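Local coordinates for protein putative methyltransferase from antibiotic biosynthesis pathway (Anabaena variabilis ATCC 29413, PDB 3EGE) that probably transfers methyl groups from S-adenosylmethionine to a substrate that is not yet identified, at residues I41-G46 against V59-P64. Sequence-based numbering, arbitrary orientation.
Sequences IGAGTG and VYAVEP. With EDO (1,2-ethanediol), chain B.
Ile41 and Val62 pair on parallel strands, their CA atoms 5.0 Å apart, where strand 37-41 runs into the glycine-rich loop 42-46 and strand 58-62 gives way to Glu63. This is the start of a Rossmann-like methyltransferase fold: strand, a loop resembling the GxGxxG pattern, helix 47-53, then a second parallel strand followed directly by an acidic residue. Val62 O grips the first two amides of the loop, Gly42 N at 2.8 Å, almost in line with the carbonyl, and Ala43 N at 3.0 Å from above its plane. Ile41 and Val62 lie side by side on one face, CD1 of the isoleucine 3.9 Å from CG2 of the valine, branched apolar chains suited to a buried sheet. Ala43 brings its methyl to within 3.7 Å of Ala61 CB; both small residues also touch Ser49, allowing helix 47-53 to pack closely. Gly42 and Gly44 adopt positive phi, which glycine tolerates most easily, and Gly44 sits in the type II' turn closed by Gly46 N to Ala43 O. Glu63 reaches toward the loop, the bend at chi2 (51°) bringing its carboxylate to Gly44, and OE2 takes the amide of Ser65. In related enzymes the acid at this position commonly binds the cofactor ribose hydroxyls; here a 1,2-ethanediol, probably from the crystallisation liquor, gives its O1 hydroxyl to Glu63 OE1, which also accepts Gly44 N at 2.8 Å, 37° out of the carboxylate plane.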
loop_
_atom_site.group_PDB
_atom_site.type_symbol
_atom_site.label_atom_id
_atom_site.label_comp_id
_atom_site.label_asym_id
_atom_site.label_seq_id
_atom_site.Cartn_x
_atom_site.Cartn_y
_atom_site.Cartn_z
ATOM N N ILE A 41 -9.126 5.674 3.837
ATOM C CA ILE A 41 -8.315 6.714 4.483
ATOM C C ILE A 41 -6.938 6.649 3.859
ATOM O O ILE A 41 -6.275 5.627 3.921
ATOM C CB ILE A 41 -8.264 6.535 6.030
ATOM C CG1 ILE A 41 -9.694 6.324 6.630
ATOM C CG2 ILE A 41 -7.501 7.709 6.698
ATOM C CD1 ILE A 41 -10.748 7.432 6.275
ATOM N N GLY A 42 -6.521 7.757 3.249
ATOM C CA GLY A 42 -5.276 7.850 2.504
ATOM C C GLY A 42 -5.547 7.176 1.176
ATOM O O GLY A 42 -4.875 6.214 0.813
ATOM N N ALA A 43 -6.549 7.679 0.462
ATOM C CA ALA A 43 -7.006 7.084 -0.796
ATOM C C ALA A 43 -6.013 7.283 -1.953
ATOM O O ALA A 43 -6.083 6.554 -2.966
ATOM C CB ALA A 43 -8.394 7.638 -1.168
ATOM N N GLY A 44 -5.139 8.286 -1.815
ATOM C CA GLY A 44 -4.133 8.618 -2.811
ATOM C C GLY A 44 -4.791 8.969 -4.117
ATOM O O GLY A 44 -5.637 9.851 -4.138
ATOM N N THR A 45 -4.470 8.236 -5.184
ATOM C CA THR A 45 -5.077 8.487 -6.502
ATOM C C THR A 45 -6.512 7.961 -6.641
ATOM O O THR A 45 -7.172 8.270 -7.646
ATOM C CB THR A 45 -4.207 7.925 -7.677
ATOM O OG1 THR A 45 -4.105 6.500 -7.570
ATOM C CG2 THR A 45 -2.816 8.581 -7.677
ATOM N N GLY A 46 -6.982 7.167 -5.665
ATOM C CA GLY A 46 -8.347 6.620 -5.683
ATOM C C GLY A 46 -8.547 5.388 -6.541
ATOM O O GLY A 46 -9.693 4.994 -6.781
ATOM N N VAL A 59 -18.013 4.242 -1.401
ATOM C CA VAL A 59 -16.702 4.573 -0.829
ATOM C C VAL A 59 -16.574 6.064 -0.512
ATOM O O VAL A 59 -16.845 6.894 -1.364
ATOM C CB VAL A 59 -15.506 4.163 -1.763
ATOM C CG1 VAL A 59 -14.157 4.378 -1.049
ATOM C CG2 VAL A 59 -15.601 2.703 -2.205
ATOM N N TYR A 60 -16.178 6.385 0.728
ATOM C CA TYR A 60 -15.861 7.757 1.126
ATOM C C TYR A 60 -14.315 7.827 1.138
ATOM O O TYR A 60 -13.668 7.321 2.058
ATOM C CB TYR A 60 -16.459 8.134 2.491
ATOM C CG TYR A 60 -17.979 8.064 2.621
ATOM C CD1 TYR A 60 -18.834 8.238 1.520
ATOM C CD2 TYR A 60 -18.565 7.918 3.887
ATOM C CE1 TYR A 60 -20.228 8.196 1.662
ATOM C CE2 TYR A 60 -19.972 7.880 4.042
ATOM C CZ TYR A 60 -20.784 8.020 2.923
ATOM O OH TYR A 60 -22.140 7.977 3.070
ATOM N N ALA A 61 -13.758 8.436 0.086
ATOM C CA ALA A 61 -12.302 8.583 -0.108
ATOM C C ALA A 61 -11.803 9.812 0.621
ATOM O O ALA A 61 -12.288 10.900 0.360
ATOM C CB ALA A 61 -11.964 8.695 -1.587
ATOM N N VAL A 62 -10.839 9.629 1.528
ATOM C CA VAL A 62 -10.202 10.739 2.264
ATOM C C VAL A 62 -8.720 10.743 1.888
ATOM O O VAL A 62 -8.065 9.729 2.073
ATOM C CB VAL A 62 -10.387 10.641 3.804
ATOM C CG1 VAL A 62 -9.769 11.864 4.509
ATOM C CG2 VAL A 62 -11.900 10.489 4.146
ATOM N N GLU A 63 -8.238 11.882 1.360
ATOM C CA GLU A 63 -6.855 12.083 0.917
ATOM C C GLU A 63 -6.439 13.557 1.071
ATOM O O GLU A 63 -7.064 14.390 0.450
ATOM C CB GLU A 63 -6.754 11.696 -0.576
ATOM C CG GLU A 63 -5.392 12.017 -1.279
ATOM C CD GLU A 63 -4.205 11.486 -0.487
ATOM O OE1 GLU A 63 -4.259 10.313 -0.068
ATOM O OE2 GLU A 63 -3.243 12.247 -0.251
ATOM N N PRO A 64 -5.363 13.880 1.839
ATOM C CA PRO A 64 -4.966 15.319 1.973
ATOM C C PRO A 64 -4.432 16.008 0.696
ATOM O O PRO A 64 -4.604 17.230 0.552
ATOM C CB PRO A 64 -3.841 15.271 3.025
ATOM C CG PRO A 64 -3.241 13.933 2.849
ATOM C CD PRO A 64 -4.443 13.030 2.624
HETATM C C1 EDO B . -1.374 9.132 1.551
HETATM O O1 EDO B . -2.582 9.645 2.105
HETATM C C2 EDO B . -1.715 8.013 0.577
HETATM O O2 EDO B . -0.893 8.140 -0.585
#